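OBCA, Oxalate Biosynthetic Component A (Burkholderia glumae, PDB 4NNB) is a biosynthetic-pathway protein whose TIM-barrel domain holds a magnesium ion and an oxaloacetate ion. Local coordinates at residues Leu6-Ala11 with Glu504-Arg509; Glu435-Ser440 with Ser444-Leu449. One frame throughout, in Å; residues are numbered along the deposited sequence.

Contact 1. Residues Leu6-Ala11 with Glu504-Arg509; sequences LYITAA and EELLGR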
loop_
_atom_site.group_PDB
_atom_site.type_symbol
_atom_site.label_atom_id
_atom_site.label_comp_id
_atom_site.label_asym_id
_atom_site.label_seq_id
_atom_site.Cartn_x
_atom_site.Cartn_y
_atom_site.Cartn_z
ATOM N N LEU A 6 -16.995 10.869 -10.523
ATOM C CA LEU A 6 -15.946 9.892 -10.227
ATOM C C LEU A 6 -16.295 8.926 -9.101
ATOM O O LEU A 6 -17.080 9.245 -8.200
ATOM C CB LEU A 6 -14.621 10.588 -9.916
ATOM C CG LEU A 6 -13.885 11.252 -11.077
ATOM C CD1 LEU A 6 -14.278 12.711 -11.204
ATOM C CD2 LEU A 6 -12.395 11.137 -10.868
ATOM N N TYR A 7 -15.714 7.734 -9.151
ATOM C CA TYR A 7 -15.840 6.834 -8.016
ATOM C C TYR A 7 -14.461 6.581 -7.413
ATOM O O TYR A 7 -13.456 6.568 -8.124
ATOM C CB TYR A 7 -16.583 5.538 -8.374
ATOM C CG TYR A 7 -15.914 4.663 -9.413
ATOM C CD1 TYR A 7 -15.122 3.583 -9.035
ATOM C CD2 TYR A 7 -16.095 4.900 -10.771
ATOM C CE1 TYR A 7 -14.513 2.769 -9.989
ATOM C CE2 TYR A 7 -15.488 4.102 -11.726
ATOM C CZ TYR A 7 -14.702 3.034 -11.329
ATOM O OH TYR A 7 -14.101 2.234 -12.280
ATOM N N ILE A 8 -14.422 6.427 -6.095
ATOM C CA ILE A 8 -13.169 6.184 -5.402
ATOM C C ILE A 8 -13.073 4.702 -5.126
ATOM O O ILE A 8 -14.011 4.099 -4.606
ATOM C CB ILE A 8 -13.074 6.972 -4.073
ATOM C CG1 ILE A 8 -13.096 8.481 -4.360
ATOM C CG2 ILE A 8 -11.803 6.579 -3.285
ATOM C CD1 ILE A 8 -13.290 9.369 -3.116
ATOM N N THR A 9 -11.943 4.115 -5.513
ATOM C CA THR A 9 -11.612 2.764 -5.080
ATOM C C THR A 9 -10.690 2.804 -3.860
ATOM O O THR A 9 -9.650 3.453 -3.881
ATOM C CB THR A 9 -10.942 1.942 -6.217
ATOM O OG1 THR A 9 -11.900 1.710 -7.264
ATOM C CG2 THR A 9 -10.464 0.575 -5.678
ATOM N N ALA A 10 -11.075 2.115 -2.790
ATOM C CA ALA A 10 -10.180 1.943 -1.646
ATOM C C ALA A 10 -9.382 0.645 -1.810
ATOM O O ALA A 10 -9.945 -0.389 -2.145
ATOM C CB ALA A 10 -10.978 1.890 -0.370
ATOM N N ALA A 11 -8.077 0.687 -1.569
ATOM C CA ALA A 11 -7.269 -0.540 -1.654
ATOM C C ALA A 11 -6.500 -0.744 -0.346
ATOM O O ALA A 11 -5.376 -0.281 -0.213
ATOM C CB ALA A 11 -6.310 -0.473 -2.841
ATOM N N GLU A 504 -12.301 14.884 -0.382
ATOM C CA GLU A 504 -12.273 16.306 -0.059
ATOM C C GLU A 504 -11.669 17.128 -1.201
ATOM O O GLU A 504 -12.268 18.106 -1.657
ATOM C CB GLU A 504 -11.495 16.499 1.248
ATOM C CG GLU A 504 -11.302 17.931 1.715
ATOM C CD GLU A 504 -10.569 17.984 3.050
ATOM O OE1 GLU A 504 -11.235 18.235 4.078
ATOM O OE2 GLU A 504 -9.334 17.762 3.071
ATOM N N GLU A 505 -10.492 16.724 -1.669
ATOM C CA GLU A 505 -9.834 17.415 -2.776
ATOM C C GLU A 505 -10.681 17.399 -4.057
ATOM O O GLU A 505 -10.718 18.391 -4.797
ATOM C CB GLU A 505 -8.437 16.830 -3.028
ATOM C CG GLU A 505 -7.696 17.501 -4.179
ATOM C CD GLU A 505 -6.221 17.139 -4.247
ATOM O OE1 GLU A 505 -5.803 16.142 -3.616
ATOM O OE2 GLU A 505 -5.472 17.869 -4.935
ATOM N N LEU A 506 -11.372 16.288 -4.310
ATOM C CA LEU A 506 -12.225 16.185 -5.497
ATOM C C LEU A 506 -13.400 17.169 -5.428
ATOM O O LEU A 506 -13.651 17.921 -6.373
ATOM C CB LEU A 506 -12.730 14.750 -5.692
ATOM C CG LEU A 506 -11.714 13.789 -6.328
ATOM C CD1 LEU A 506 -12.171 12.338 -6.205
ATOM C CD2 LEU A 506 -11.462 14.150 -7.799
ATOM N N LEU A 507 -14.106 17.162 -4.301
ATOM C CA LEU A 507 -15.231 18.064 -4.074
ATOM C C LEU A 507 -14.827 19.539 -4.202
ATOM O O LEU A 507 -15.591 20.358 -4.702
ATOM C CB LEU A 507 -15.853 17.788 -2.709
ATOM C CG LEU A 507 -16.669 16.503 -2.634
ATOM C CD1 LEU A 507 -17.165 16.256 -1.211
ATOM C CD2 LEU A 507 -17.829 16.567 -3.612
ATOM N N GLY A 508 -13.613 19.860 -3.778
ATOM C CA GLY A 508 -13.091 21.210 -3.905
ATOM C C GLY A 508 -12.817 21.672 -5.328
ATOM O O GLY A 508 -12.505 22.848 -5.547
ATOM N N ARG A 509 -12.915 20.763 -6.296
ATOM C CA ARG A 509 -12.725 21.134 -7.699
ATOM C C ARG A 509 -14.000 20.920 -8.490
ATOM O O ARG A 509 -13.969 20.815 -9.714
ATOM C CB ARG A 509 -11.594 20.328 -8.334
ATOM C CG ARG A 509 -10.379 20.173 -7.457
ATOM C CD ARG A 509 -9.179 20.938 -7.968
ATOM N NE ARG A 509 -7.967 20.421 -7.344
ATOM C CZ ARG A 509 -6.987 19.816 -8.005
ATOM N NH1 ARG A 509 -5.930 19.365 -7.343
ATOM N NH2 ARG A 509 -7.061 19.679 -9.326
#
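L506 meets the strand with both prongs of its fork, and each prong has its own partner. Its CD2 faces CD2 of L6 at 4.4 Å, while L506 CD1 comes up to CG1 of I8 at 4.4 Å. The two strand residues lie two positions apart, which puts both on the helix side of the sheet, with Y7 between them directed away. On L506, CG stands beside the backbone N (chi1 -79°), and the extended second torsion sends one methyl toward L6 and the other toward I8. These are loose van der Waals contacts, and no hydrogen bond crosses from 504-509 to 6-11. The compactness of this side comes from shared neighbours: V459 and I470 also touch L506, L463 and A511 border L6, and V502, one turn earlier on the same helix, lies against I8. The principle illustrated is the outer layer of a TIM barrel. Strand 5-10 is first in chain order among the eight parallel barrel strands and is flanked by 222-229 and 469-472; helix 495-507 follows the last of them and lies against the first where the barrel closes. Away from the strand the character changes. Around L507 and G508 the chain is exposed, and the turn is held by backbone bonds, G508 N to E504 O at 3.1 Å and R509 N to L506 O at 2.9 Å. R509 then folds back toward E505, NH1 lying 2.9 Å from OE2 of E505. This salt bridge is poorly directed as a hydrogen bond, its N-H...O angle being only 124°. A second carboxylate, that of D460, pairs with R509 NH2 and ties this exposed residue to helix 458-465.

Contact 2. Residues Glu435-Ser440 with Ser444-Leu449; sequences ERLRAS and SKISIL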
loop_
_atom_site.group_PDB
_atom_site.type_symbol
_atom_site.label_atom_id
_atom_site.label_comp_id
_atom_site.label_asym_id
_atom_site.label_seq_id
_atom_site.Cartn_x
_atom_site.Cartn_y
_atom_site.Cartn_z
ATOM N N GLU A 435 -6.618 7.067 -24.503
ATOM C CA GLU A 435 -7.328 7.163 -25.781
ATOM C C GLU A 435 -7.399 5.821 -26.517
ATOM O O GLU A 435 -8.413 5.516 -27.156
ATOM C CB GLU A 435 -6.698 8.234 -26.679
ATOM C CG GLU A 435 -6.839 9.650 -26.137
ATOM C CD GLU A 435 -8.286 10.006 -25.809
ATOM O OE1 GLU A 435 -9.187 9.721 -26.637
ATOM O OE2 GLU A 435 -8.519 10.559 -24.713
ATOM N N ARG A 436 -6.342 5.018 -26.427
ATOM C CA ARG A 436 -6.387 3.679 -27.025
ATOM C C ARG A 436 -7.480 2.860 -26.367
ATOM O O ARG A 436 -8.242 2.175 -27.041
ATOM C CB ARG A 436 -5.046 2.956 -26.896
ATOM C CG ARG A 436 -3.965 3.441 -27.858
ATOM C CD ARG A 436 -2.732 2.554 -27.756
ATOM N NE ARG A 436 -2.980 1.214 -28.288
ATOM C CZ ARG A 436 -2.214 0.160 -28.029
ATOM N NH1 ARG A 436 -1.162 0.287 -27.230
ATOM N NH2 ARG A 436 -2.506 -1.021 -28.556
ATOM N N LEU A 437 -7.572 2.952 -25.043
ATOM C CA LEU A 437 -8.595 2.202 -24.318
ATOM C C LEU A 437 -10.000 2.698 -24.676
ATOM O O LEU A 437 -10.912 1.887 -24.897
ATOM C CB LEU A 437 -8.333 2.244 -22.796
ATOM C CG LEU A 437 -7.034 1.589 -22.284
ATOM C CD1 LEU A 437 -6.828 1.832 -20.779
ATOM C CD2 LEU A 437 -7.019 0.094 -22.583
ATOM N N ARG A 438 -10.175 4.020 -24.755
ATOM C CA ARG A 438 -11.485 4.594 -25.093
ATOM C C ARG A 438 -11.905 4.258 -26.523
ATOM O O ARG A 438 -13.079 4.048 -26.791
ATOM C CB ARG A 438 -11.485 6.119 -24.944
ATOM C CG ARG A 438 -11.175 6.635 -23.564
ATOM C CD ARG A 438 -12.263 6.313 -22.596
ATOM N NE ARG A 438 -12.174 7.181 -21.426
ATOM C CZ ARG A 438 -12.881 7.005 -20.319
ATOM N NH1 ARG A 438 -13.719 5.977 -20.222
ATOM N NH2 ARG A 438 -12.730 7.852 -19.302
ATOM N N ALA A 439 -10.938 4.225 -27.433
ATOM C CA ALA A 439 -11.229 3.920 -28.830
ATOM C C ALA A 439 -11.694 2.470 -28.961
ATOM O O ALA A 439 -12.640 2.176 -29.698
ATOM C CB ALA A 439 -10.000 4.193 -29.715
ATOM N N SER A 440 -11.047 1.559 -28.235
ATOM C CA SER A 440 -11.391 0.147 -28.365
ATOM C C SER A 440 -12.617 -0.204 -27.560
ATOM O O SER A 440 -13.336 -1.141 -27.901
ATOM C CB SER A 440 -10.225 -0.758 -27.950
ATOM O OG SER A 440 -9.143 -0.606 -28.842
ATOM N N SER A 444 -16.720 2.270 -21.311
ATOM C CA SER A 444 -15.653 1.870 -20.403
ATOM C C SER A 444 -15.520 2.839 -19.253
ATOM O O SER A 444 -15.996 3.978 -19.335
ATOM C CB SER A 444 -14.325 1.828 -21.145
ATOM O OG SER A 444 -13.955 3.120 -21.609
ATOM N N LYS A 445 -14.858 2.389 -18.186
ATOM C CA LYS A 445 -14.570 3.236 -17.031
ATOM C C LYS A 445 -13.112 3.038 -16.661
ATOM O O LYS A 445 -12.676 1.907 -16.422
ATOM C CB LYS A 445 -15.476 2.867 -15.852
ATOM C CG LYS A 445 -16.973 3.078 -16.120
ATOM C CD LYS A 445 -17.285 4.551 -16.387
ATOM C CE LYS A 445 -18.761 4.755 -16.738
ATOM N NZ LYS A 445 -19.010 6.163 -17.195
ATOM N N ILE A 446 -12.356 4.131 -16.631
ATOM C CA ILE A 446 -10.929 4.049 -16.394
ATOM C C ILE A 446 -10.578 4.820 -15.120
ATOM O O ILE A 446 -10.895 6.016 -14.984
ATOM C CB ILE A 446 -10.150 4.616 -17.592
ATOM C CG1 ILE A 446 -10.566 3.886 -18.885
ATOM C CG2 ILE A 446 -8.637 4.522 -17.373
ATOM C CD1 ILE A 446 -9.894 4.434 -20.142
ATOM N N SER A 447 -9.932 4.125 -14.187
ATOM C CA SER A 447 -9.445 4.757 -12.964
ATOM C C SER A 447 -7.929 4.828 -12.984
ATOM O O SER A 447 -7.277 4.208 -13.839
ATOM C CB SER A 447 -9.922 3.986 -11.733
ATOM O OG SER A 447 -11.332 3.997 -11.635
ATOM N N ILE A 448 -7.370 5.590 -12.048
ATOM C CA ILE A 448 -5.923 5.676 -11.895
ATOM C C ILE A 448 -5.479 5.477 -10.442
ATOM O O ILE A 448 -6.187 5.865 -9.508
ATOM C CB ILE A 448 -5.388 7.019 -12.435
ATOM C CG1 ILE A 448 -3.855 7.043 -12.437
ATOM C CG2 ILE A 448 -5.973 8.208 -11.640
ATOM C CD1 ILE A 448 -3.242 8.191 -13.279
ATOM N N LEU A 449 -4.322 4.846 -10.263
ATOM C CA LEU A 449 -3.650 4.833 -8.975
ATOM C C LEU A 449 -2.272 5.394 -9.188
ATOM O O LEU A 449 -1.765 5.405 -10.320
ATOM C CB LEU A 449 -3.554 3.410 -8.398
ATOM C CG LEU A 449 -2.621 2.397 -9.067
ATOM C CD1 LEU A 449 -1.185 2.485 -8.554
ATOM C CD2 LEU A 449 -3.172 0.981 -8.871
#
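R438 supplies the polar half of this contact and part of its apolar half. Its NH1 donates to OG of S444 over 3.2 Å, with an N-H...O angle of 146° and the hydroxyl slightly tilted from the guanidinium plane. The S444 hydroxyl has a second hydrogen bond, to the carbonyl of F441, so the serine links the arginine to the connecting loop. The stronger hold on R438 is the salt bridge from NH2 to D468, whose OD2 also accepts the backbone N of I446. Thus one carboxylate positions arginine and strand together, and its charge probably eases the nearness of the like-charged K445, whose NZ is 6.1 Å from R438 NH1. Helix 416-440 and strand 444-449 form an alpha/beta unit of the TIM barrel: three residues turn the chain back, the short axes run nearly antiparallel at 164°, 9.1 Å apart, and the strand enters the sheet beside 373-378. The apolar contacts gather on CD1 of I446. This methyl sits over one face of the R438 guanidinium, 3.7 Å above its plane and displaced toward the rim. A bend at chi2 (-68°) carries the R438 chain round to it. The same CD1 also approaches CB of L437 at 3.8 Å, with L437 further bounded by F375 and T359.

Contacts 1 and 2 both place a helix on the outside of the same barrel, against strands 5-10 and 444-449, which flank strand 469-472. Both are largely buried, but each has a more open margin: the exposed residues L507-R509 in one, the partly exposed arginine of 435-440 in the other. Their chemistry across the segments differs: contact 1 is wholly aliphatic, contact 2 mixes methyl packing with a charged, hydrogen-bonded group. Helix 458-465 joins them, touching L506 in one and I448 in the other, and D468 bonds to backbone of both strands. On the inner side, Y7 OH and S447 OG lie 3.3 Å apart, at best a weak interaction.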